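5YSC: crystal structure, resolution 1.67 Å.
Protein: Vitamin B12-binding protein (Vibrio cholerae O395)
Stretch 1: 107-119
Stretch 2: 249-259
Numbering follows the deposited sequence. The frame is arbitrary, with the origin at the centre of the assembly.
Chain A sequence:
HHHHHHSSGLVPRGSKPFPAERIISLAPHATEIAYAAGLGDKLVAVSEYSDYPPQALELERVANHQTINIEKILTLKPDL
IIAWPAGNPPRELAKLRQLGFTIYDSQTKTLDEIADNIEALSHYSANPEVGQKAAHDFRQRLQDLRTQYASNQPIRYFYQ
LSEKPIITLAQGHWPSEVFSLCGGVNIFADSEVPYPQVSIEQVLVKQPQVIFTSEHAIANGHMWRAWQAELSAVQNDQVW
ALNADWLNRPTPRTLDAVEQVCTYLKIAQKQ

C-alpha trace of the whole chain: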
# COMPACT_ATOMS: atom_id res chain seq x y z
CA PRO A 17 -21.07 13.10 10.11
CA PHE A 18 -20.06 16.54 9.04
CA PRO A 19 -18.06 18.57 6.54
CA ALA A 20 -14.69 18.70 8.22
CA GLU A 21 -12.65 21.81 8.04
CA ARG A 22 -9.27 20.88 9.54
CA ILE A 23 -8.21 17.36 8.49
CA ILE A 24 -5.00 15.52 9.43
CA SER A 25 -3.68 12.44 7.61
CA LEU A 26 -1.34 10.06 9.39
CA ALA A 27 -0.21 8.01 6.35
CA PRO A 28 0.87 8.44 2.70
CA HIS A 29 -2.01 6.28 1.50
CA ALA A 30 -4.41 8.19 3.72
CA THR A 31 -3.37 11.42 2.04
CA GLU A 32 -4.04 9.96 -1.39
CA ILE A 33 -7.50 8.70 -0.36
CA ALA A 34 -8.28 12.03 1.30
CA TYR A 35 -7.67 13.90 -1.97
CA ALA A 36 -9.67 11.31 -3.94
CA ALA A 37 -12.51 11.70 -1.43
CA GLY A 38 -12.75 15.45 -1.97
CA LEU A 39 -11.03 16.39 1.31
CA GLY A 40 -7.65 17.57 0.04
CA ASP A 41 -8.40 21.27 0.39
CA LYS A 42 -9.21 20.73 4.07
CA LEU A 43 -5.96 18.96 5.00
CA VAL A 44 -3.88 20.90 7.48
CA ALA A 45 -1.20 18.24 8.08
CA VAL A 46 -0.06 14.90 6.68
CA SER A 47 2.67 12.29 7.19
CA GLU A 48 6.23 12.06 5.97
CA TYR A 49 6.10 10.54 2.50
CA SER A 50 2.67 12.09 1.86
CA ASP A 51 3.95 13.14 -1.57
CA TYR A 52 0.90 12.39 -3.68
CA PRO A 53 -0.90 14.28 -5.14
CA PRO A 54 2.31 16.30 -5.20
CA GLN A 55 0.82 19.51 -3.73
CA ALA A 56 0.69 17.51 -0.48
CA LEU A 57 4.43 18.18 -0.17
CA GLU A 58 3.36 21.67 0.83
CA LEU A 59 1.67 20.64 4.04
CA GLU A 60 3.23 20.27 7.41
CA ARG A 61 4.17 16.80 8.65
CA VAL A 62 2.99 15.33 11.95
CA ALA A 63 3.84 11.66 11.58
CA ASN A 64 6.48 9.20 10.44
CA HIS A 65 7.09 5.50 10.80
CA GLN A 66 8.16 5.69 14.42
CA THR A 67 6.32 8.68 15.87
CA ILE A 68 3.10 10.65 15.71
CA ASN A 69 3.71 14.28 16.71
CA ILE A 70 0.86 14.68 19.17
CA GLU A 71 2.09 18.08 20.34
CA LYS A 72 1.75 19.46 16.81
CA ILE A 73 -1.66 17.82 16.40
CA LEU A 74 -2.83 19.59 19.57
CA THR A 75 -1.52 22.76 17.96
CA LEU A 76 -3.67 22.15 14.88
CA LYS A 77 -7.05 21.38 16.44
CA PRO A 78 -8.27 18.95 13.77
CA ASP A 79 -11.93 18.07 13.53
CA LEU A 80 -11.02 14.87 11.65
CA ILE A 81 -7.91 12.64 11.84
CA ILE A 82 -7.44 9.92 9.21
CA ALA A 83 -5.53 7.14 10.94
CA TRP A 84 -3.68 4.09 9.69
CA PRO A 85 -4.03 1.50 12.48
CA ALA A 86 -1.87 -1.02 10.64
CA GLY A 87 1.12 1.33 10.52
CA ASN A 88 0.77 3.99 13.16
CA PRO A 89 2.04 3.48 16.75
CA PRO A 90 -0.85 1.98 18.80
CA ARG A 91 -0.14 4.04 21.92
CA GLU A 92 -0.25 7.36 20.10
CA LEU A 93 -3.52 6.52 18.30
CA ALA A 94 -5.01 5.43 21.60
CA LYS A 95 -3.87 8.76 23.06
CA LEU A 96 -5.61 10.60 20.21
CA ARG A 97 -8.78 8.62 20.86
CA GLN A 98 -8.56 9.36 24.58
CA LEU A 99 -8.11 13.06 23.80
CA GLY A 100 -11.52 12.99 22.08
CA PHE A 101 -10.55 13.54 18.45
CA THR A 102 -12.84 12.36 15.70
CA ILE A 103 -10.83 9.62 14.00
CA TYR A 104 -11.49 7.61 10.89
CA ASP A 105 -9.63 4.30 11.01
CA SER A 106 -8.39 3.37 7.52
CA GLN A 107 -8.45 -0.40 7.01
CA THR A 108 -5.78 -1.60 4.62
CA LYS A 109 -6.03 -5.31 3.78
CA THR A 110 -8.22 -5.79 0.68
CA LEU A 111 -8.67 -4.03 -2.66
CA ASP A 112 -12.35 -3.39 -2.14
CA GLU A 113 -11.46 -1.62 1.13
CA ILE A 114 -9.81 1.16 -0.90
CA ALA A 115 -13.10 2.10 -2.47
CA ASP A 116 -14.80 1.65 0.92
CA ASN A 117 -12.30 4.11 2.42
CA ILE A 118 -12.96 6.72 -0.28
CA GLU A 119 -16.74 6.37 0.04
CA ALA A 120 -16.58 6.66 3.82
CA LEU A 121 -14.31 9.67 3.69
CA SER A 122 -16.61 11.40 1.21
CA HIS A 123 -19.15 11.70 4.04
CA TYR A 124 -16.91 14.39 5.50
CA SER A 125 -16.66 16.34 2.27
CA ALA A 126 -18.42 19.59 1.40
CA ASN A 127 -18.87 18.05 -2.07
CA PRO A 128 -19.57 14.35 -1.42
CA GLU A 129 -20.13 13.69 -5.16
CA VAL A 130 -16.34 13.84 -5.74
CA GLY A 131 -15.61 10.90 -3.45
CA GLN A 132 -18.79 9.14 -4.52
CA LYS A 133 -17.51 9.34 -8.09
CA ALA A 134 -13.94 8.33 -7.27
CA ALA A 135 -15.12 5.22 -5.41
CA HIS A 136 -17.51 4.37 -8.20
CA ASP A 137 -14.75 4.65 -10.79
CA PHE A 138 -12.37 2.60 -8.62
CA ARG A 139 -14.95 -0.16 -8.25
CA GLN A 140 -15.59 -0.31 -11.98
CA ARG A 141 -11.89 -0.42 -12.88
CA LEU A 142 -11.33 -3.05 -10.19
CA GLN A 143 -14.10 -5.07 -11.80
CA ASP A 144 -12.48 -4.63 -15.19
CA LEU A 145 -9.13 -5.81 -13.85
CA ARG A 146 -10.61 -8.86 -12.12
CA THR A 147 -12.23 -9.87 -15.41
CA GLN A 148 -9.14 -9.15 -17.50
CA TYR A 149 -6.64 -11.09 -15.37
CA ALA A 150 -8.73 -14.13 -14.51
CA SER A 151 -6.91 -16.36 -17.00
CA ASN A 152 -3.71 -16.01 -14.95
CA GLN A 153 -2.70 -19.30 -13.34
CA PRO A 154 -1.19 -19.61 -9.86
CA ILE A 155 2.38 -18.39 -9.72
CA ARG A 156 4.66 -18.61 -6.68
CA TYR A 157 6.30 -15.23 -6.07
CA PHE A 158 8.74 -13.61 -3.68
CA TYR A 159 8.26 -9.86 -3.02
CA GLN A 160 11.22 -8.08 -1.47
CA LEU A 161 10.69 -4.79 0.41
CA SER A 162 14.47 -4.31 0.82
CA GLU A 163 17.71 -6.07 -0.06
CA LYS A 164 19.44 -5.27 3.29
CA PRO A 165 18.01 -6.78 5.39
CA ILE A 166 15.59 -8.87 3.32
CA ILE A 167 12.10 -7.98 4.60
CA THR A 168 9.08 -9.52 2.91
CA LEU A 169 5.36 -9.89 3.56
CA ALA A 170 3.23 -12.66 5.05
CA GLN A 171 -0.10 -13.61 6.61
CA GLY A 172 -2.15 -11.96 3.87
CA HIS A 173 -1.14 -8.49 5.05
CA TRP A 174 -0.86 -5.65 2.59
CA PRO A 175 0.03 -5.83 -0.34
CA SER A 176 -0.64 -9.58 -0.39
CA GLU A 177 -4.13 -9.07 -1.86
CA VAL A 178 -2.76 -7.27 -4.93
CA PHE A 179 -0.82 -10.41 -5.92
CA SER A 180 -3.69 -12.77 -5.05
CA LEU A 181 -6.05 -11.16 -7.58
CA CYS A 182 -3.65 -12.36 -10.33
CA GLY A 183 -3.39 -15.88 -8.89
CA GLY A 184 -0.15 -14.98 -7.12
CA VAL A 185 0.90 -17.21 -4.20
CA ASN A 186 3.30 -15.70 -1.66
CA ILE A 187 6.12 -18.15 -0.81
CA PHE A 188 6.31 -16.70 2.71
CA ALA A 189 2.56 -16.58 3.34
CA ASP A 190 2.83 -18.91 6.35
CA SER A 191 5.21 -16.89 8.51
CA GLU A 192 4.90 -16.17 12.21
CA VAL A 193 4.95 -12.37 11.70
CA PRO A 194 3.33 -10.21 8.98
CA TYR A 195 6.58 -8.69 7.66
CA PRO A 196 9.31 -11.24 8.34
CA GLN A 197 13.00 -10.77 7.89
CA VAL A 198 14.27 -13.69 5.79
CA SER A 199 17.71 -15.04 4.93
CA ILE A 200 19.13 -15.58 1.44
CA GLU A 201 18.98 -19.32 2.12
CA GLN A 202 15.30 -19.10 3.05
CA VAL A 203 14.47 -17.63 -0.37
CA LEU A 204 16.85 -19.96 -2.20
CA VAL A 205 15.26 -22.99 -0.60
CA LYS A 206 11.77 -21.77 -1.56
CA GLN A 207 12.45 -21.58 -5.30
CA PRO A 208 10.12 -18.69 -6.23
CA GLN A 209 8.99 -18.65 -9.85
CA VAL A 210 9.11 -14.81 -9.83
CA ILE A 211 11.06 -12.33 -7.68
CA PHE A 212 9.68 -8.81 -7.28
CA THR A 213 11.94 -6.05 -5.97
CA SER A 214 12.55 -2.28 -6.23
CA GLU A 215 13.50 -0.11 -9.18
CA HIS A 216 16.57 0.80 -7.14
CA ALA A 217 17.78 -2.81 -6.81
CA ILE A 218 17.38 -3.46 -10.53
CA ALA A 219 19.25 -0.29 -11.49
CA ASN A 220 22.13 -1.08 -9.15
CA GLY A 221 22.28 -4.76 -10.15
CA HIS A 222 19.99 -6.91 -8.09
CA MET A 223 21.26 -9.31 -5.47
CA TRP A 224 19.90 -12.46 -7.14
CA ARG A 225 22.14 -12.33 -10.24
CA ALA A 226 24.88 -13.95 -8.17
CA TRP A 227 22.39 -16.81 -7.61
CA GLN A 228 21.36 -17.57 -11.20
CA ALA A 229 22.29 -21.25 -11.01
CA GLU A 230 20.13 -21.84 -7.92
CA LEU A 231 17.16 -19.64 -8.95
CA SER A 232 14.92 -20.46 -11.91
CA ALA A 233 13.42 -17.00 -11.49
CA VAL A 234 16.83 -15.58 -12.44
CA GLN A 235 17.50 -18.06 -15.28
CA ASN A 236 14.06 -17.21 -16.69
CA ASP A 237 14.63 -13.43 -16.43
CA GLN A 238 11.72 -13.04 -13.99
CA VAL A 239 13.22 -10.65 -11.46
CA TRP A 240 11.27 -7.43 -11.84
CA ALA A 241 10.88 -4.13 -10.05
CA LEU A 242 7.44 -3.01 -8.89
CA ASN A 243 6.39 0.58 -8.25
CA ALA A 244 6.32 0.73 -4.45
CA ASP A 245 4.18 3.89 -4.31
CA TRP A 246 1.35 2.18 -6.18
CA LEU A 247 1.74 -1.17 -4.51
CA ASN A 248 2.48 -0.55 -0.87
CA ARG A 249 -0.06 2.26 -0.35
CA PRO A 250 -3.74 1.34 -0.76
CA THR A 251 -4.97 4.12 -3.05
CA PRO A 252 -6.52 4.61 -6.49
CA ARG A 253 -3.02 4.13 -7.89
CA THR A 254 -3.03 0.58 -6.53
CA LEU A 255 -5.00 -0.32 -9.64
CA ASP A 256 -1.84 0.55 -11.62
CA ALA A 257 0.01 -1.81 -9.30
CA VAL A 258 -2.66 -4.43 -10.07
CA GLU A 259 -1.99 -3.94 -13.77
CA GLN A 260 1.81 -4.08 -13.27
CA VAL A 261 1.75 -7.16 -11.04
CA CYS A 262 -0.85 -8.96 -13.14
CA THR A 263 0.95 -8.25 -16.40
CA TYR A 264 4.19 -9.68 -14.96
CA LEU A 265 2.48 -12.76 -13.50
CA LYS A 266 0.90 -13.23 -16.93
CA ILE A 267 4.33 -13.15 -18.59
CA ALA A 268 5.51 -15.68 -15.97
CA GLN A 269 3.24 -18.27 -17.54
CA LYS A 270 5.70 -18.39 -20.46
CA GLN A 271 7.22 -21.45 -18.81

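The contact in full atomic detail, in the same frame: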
# COMPACT_ATOMS: atom_id res chain seq x y z
N GLN A 107 -8.78 1.02 7.06
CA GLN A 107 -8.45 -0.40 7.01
C GLN A 107 -7.79 -0.71 5.67
O GLN A 107 -8.25 -0.23 4.62
CB GLN A 107 -9.70 -1.27 7.19
CG GLN A 107 -10.42 -0.98 8.49
CD GLN A 107 -9.73 -1.65 9.67
OE1 GLN A 107 -8.55 -1.37 9.96
NE2 GLN A 107 -10.46 -2.57 10.33
N THR A 108 -6.74 -1.51 5.71
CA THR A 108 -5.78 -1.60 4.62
C THR A 108 -5.35 -3.04 4.32
O THR A 108 -4.16 -3.34 4.21
CB THR A 108 -4.58 -0.71 4.99
OG1 THR A 108 -4.10 -1.09 6.28
CG2 THR A 108 -4.99 0.78 5.03
N LYS A 109 -6.33 -3.91 4.10
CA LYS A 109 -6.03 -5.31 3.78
C LYS A 109 -6.47 -5.78 2.38
O LYS A 109 -5.76 -6.54 1.74
CB LYS A 109 -6.64 -6.24 4.82
CG LYS A 109 -6.21 -7.68 4.67
CD LYS A 109 -7.13 -8.62 5.40
CE LYS A 109 -6.37 -9.50 6.36
NZ LYS A 109 -5.16 -8.82 6.89
N THR A 110 -7.64 -5.34 1.94
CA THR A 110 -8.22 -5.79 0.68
C THR A 110 -8.30 -4.64 -0.32
O THR A 110 -8.25 -3.47 0.04
CB THR A 110 -9.63 -6.34 0.85
OG1 THR A 110 -10.54 -5.27 1.08
CG2 THR A 110 -9.70 -7.32 1.99
N LEU A 111 -8.51 -5.02 -1.59
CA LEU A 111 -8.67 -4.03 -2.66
C LEU A 111 -10.01 -3.33 -2.57
O LEU A 111 -10.11 -2.12 -2.79
CB LEU A 111 -8.52 -4.70 -4.03
CG LEU A 111 -7.08 -5.08 -4.36
CD1 LEU A 111 -7.09 -6.13 -5.42
CD2 LEU A 111 -6.26 -3.82 -4.81
N ASP A 112 -11.07 -4.06 -2.24
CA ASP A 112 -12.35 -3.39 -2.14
C ASP A 112 -12.36 -2.37 -1.00
O ASP A 112 -13.08 -1.38 -1.08
CB ASP A 112 -13.47 -4.44 -1.96
CG ASP A 112 -13.63 -5.34 -3.20
OD1 ASP A 112 -14.30 -4.95 -4.17
OD2 ASP A 112 -13.07 -6.43 -3.22
N GLU A 113 -11.54 -2.58 0.04
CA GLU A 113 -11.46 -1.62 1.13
C GLU A 113 -10.99 -0.23 0.68
O GLU A 113 -11.25 0.78 1.35
CB GLU A 113 -10.54 -2.16 2.24
CG GLU A 113 -11.29 -3.14 3.17
CD GLU A 113 -10.43 -3.83 4.21
OE1 GLU A 113 -9.17 -3.85 4.18
OE2 GLU A 113 -11.07 -4.45 5.10
N ILE A 114 -10.24 -0.15 -0.43
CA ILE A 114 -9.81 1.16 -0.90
C ILE A 114 -11.02 1.98 -1.30
O ILE A 114 -11.16 3.14 -0.94
CB ILE A 114 -8.80 1.03 -2.06
CG1 ILE A 114 -7.54 0.30 -1.57
CG2 ILE A 114 -8.43 2.40 -2.60
CD1 ILE A 114 -6.57 -0.09 -2.65
N ALA A 115 -11.89 1.39 -2.10
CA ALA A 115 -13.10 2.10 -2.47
C ALA A 115 -13.95 2.39 -1.24
O ALA A 115 -14.51 3.49 -1.11
CB ALA A 115 -13.87 1.29 -3.50
N ASP A 116 -14.04 1.44 -0.32
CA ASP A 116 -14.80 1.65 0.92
C ASP A 116 -14.26 2.86 1.67
O ASP A 116 -15.02 3.68 2.19
CB ASP A 116 -14.73 0.42 1.84
CG ASP A 116 -15.35 -0.84 1.26
OD1 ASP A 116 -16.18 -0.79 0.31
OD2 ASP A 116 -14.98 -1.90 1.79
N ASN A 117 -12.93 2.95 1.80
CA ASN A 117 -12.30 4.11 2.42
C ASN A 117 -12.72 5.43 1.76
O ASN A 117 -13.04 6.40 2.44
CB ASN A 117 -10.77 3.99 2.35
CG ASN A 117 -10.15 3.32 3.55
OD1 ASN A 117 -9.84 3.98 4.55
ND2 ASN A 117 -9.83 2.06 3.40
N ILE A 118 -12.64 5.50 0.43
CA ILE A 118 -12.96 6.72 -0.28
C ILE A 118 -14.41 7.09 -0.06
O ILE A 118 -14.72 8.26 0.20
CB ILE A 118 -12.64 6.58 -1.78
CG1 ILE A 118 -11.15 6.29 -1.98
CG2 ILE A 118 -13.06 7.86 -2.54
CD1 ILE A 118 -10.74 5.92 -3.43
N GLU A 119 -15.32 6.09 -0.11
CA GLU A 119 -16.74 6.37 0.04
C GLU A 119 -17.05 6.83 1.46
O GLU A 119 -17.75 7.83 1.65
CB GLU A 119 -17.55 5.14 -0.35
CG GLU A 119 -19.06 5.32 -0.20
CD GLU A 119 -19.80 4.10 -0.70
OE1 GLU A 119 -19.23 2.99 -0.64
OE2 GLU A 119 -20.95 4.26 -1.17
N ARG A 249 0.98 1.40 -0.86
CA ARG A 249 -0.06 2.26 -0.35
C ARG A 249 -1.40 1.86 -0.94
O ARG A 249 -1.52 1.85 -2.17
CB ARG A 249 0.19 3.74 -0.71
CG ARG A 249 1.53 4.28 -0.47
CD ARG A 249 1.66 5.64 -1.09
NE ARG A 249 3.01 6.13 -1.05
CZ ARG A 249 3.34 7.38 -1.35
NH1 ARG A 249 2.39 8.24 -1.68
NH2 ARG A 249 4.61 7.77 -1.26
N PRO A 250 -2.43 1.65 -0.17
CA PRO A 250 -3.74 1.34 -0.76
C PRO A 250 -4.51 2.59 -1.16
O PRO A 250 -5.01 3.34 -0.31
CB PRO A 250 -4.47 0.58 0.36
CG PRO A 250 -3.43 0.23 1.34
CD PRO A 250 -2.36 1.24 1.24
N THR A 251 -4.53 2.85 -2.49
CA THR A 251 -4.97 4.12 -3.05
C THR A 251 -5.57 3.83 -4.41
O THR A 251 -5.50 2.70 -4.90
CB THR A 251 -3.83 5.11 -3.28
OG1 THR A 251 -3.07 4.60 -4.38
CG2 THR A 251 -2.89 5.19 -2.09
N PRO A 252 -6.15 4.82 -5.07
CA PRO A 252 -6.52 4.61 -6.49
C PRO A 252 -5.38 4.14 -7.36
O PRO A 252 -5.63 3.37 -8.31
CB PRO A 252 -7.01 6.00 -6.91
CG PRO A 252 -7.57 6.56 -5.57
CD PRO A 252 -6.54 6.15 -4.60
N ARG A 253 -4.13 4.57 -7.07
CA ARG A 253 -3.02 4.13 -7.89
C ARG A 253 -2.70 2.66 -7.68
O ARG A 253 -1.97 2.07 -8.49
CB ARG A 253 -1.81 5.04 -7.64
CG ARG A 253 -2.10 6.48 -7.92
CD ARG A 253 -0.84 7.30 -8.05
NE ARG A 253 -0.16 7.43 -6.77
CZ ARG A 253 1.12 7.75 -6.60
NH1 ARG A 253 1.95 7.87 -7.62
NH2 ARG A 253 1.59 7.87 -5.34
N THR A 254 -3.23 2.02 -6.65
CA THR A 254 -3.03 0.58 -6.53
C THR A 254 -3.58 -0.16 -7.73
O THR A 254 -3.07 -1.21 -8.07
CB THR A 254 -3.65 0.07 -5.22
OG1 THR A 254 -3.17 0.87 -4.13
CG2 THR A 254 -3.30 -1.40 -4.95
N LEU A 255 -4.57 0.39 -8.44
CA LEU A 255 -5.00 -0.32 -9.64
C LEU A 255 -3.93 -0.30 -10.74
O LEU A 255 -3.89 -1.24 -11.53
CB LEU A 255 -6.32 0.25 -10.12
CG LEU A 255 -7.41 0.07 -9.06
CD1 LEU A 255 -8.75 0.56 -9.64
CD2 LEU A 255 -7.54 -1.34 -8.50
N ASP A 256 -3.01 0.69 -10.76
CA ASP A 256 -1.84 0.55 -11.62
C ASP A 256 -0.88 -0.52 -11.10
O ASP A 256 -0.25 -1.23 -11.88
CB ASP A 256 -1.09 1.89 -11.76
CG ASP A 256 -1.80 2.87 -12.70
OD1 ASP A 256 -2.50 2.42 -13.64
OD2 ASP A 256 -1.71 4.08 -12.50
N ALA A 257 -0.75 -0.68 -9.79
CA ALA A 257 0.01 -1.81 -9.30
C ALA A 257 -0.64 -3.14 -9.69
O ALA A 257 0.07 -4.10 -9.98
CB ALA A 257 0.16 -1.76 -7.78
N VAL A 258 -1.97 -3.23 -9.60
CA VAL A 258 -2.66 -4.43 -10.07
C VAL A 258 -2.28 -4.72 -11.51
O VAL A 258 -1.90 -5.83 -11.86
CB VAL A 258 -4.17 -4.30 -9.89
CG1 VAL A 258 -4.89 -5.41 -10.63
CG2 VAL A 258 -4.51 -4.37 -8.39
N GLU A 259 -2.38 -3.72 -12.37
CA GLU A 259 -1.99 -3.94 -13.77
C GLU A 259 -0.53 -4.41 -13.87
O GLU A 259 -0.20 -5.32 -14.65
CB GLU A 259 -2.26 -2.63 -14.56
CG GLU A 259 -2.74 -2.81 -15.93
CD GLU A 259 -3.13 -1.49 -16.58
OE1 GLU A 259 -4.18 -0.90 -16.18
OE2 GLU A 259 -2.39 -1.06 -17.50

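Two stretches far apart in sequence each run from loop into helix, and they pack together along the loops and the first turns of the helices. In stretch 1 the chain from Q107 to T110 leads into a helix that is established by E113 and continues past E119; in stretch 2 a type I beta turn from T251 to T254, closed by T254 N to T251 O at 2.9 Å, leads into the helix that carries V258. The backbones come nearest at I114 and T251, whose CA atoms lie 6.1 Å apart. No hydrogen bond crosses the contact, which buries 359 Å² over both sides and rests on packing.

A threonine caps each helix entry. T110 OG1 accepts from E113 N at 3.1 Å, while the side chain of E113 reaches back so that its OE1 accepts from K109 N at 2.8 Å and T110 N at 3.1 Å. N117 ties the preceding loop to the helix, its ND2 donating to Q107 O at 3.0 Å and E113 O at 2.8 Å. In stretch 2, T251 OG1 accepts a weak bond from R253 N at 2.9 Å, and T251 N donates to T254 OG1 at 2.9 Å. These local bonds satisfy polar groups beside the apolar contact.

I114 is the centre of the packing. Its CA-to-CB bond points toward stretch 2, and with chi1 m and chi2 t its CG1 lies 3.6 Å from P250 CB, its CD1 3.6 Å from T251 N and 3.8 Å from T254 OG1. The branched side chain thus covers both the proline and the start of the turn, and I114 gives up 80 Å² to the other stretch. P250, contributing 66 Å², offers a compact apolar ring with no backbone NH to satisfy; its CG also meets T108 CB at 3.9 Å. The CA-to-CB bond of T251 points away from stretch 1, and T251 meets I114 through its backbone N; its OG1 makes the capping bond to R253 N.

One helical turn beyond I114, I118 repeats the m, t rotamer and brings CD1 to 3.9 Å from P252 CG. L111 points sideways, but its m, t side chain brings CD2 to 3.8 Å from T254 CG2 and 4.0 Å from V258 CG2. T254 and V258 are one turn apart on their helix, and both point toward stretch 1, presenting methyl groups to the leucine. T254 suits its place doubly: its CG2 packs against L111 while its OG1 accepts the bond from T251 N.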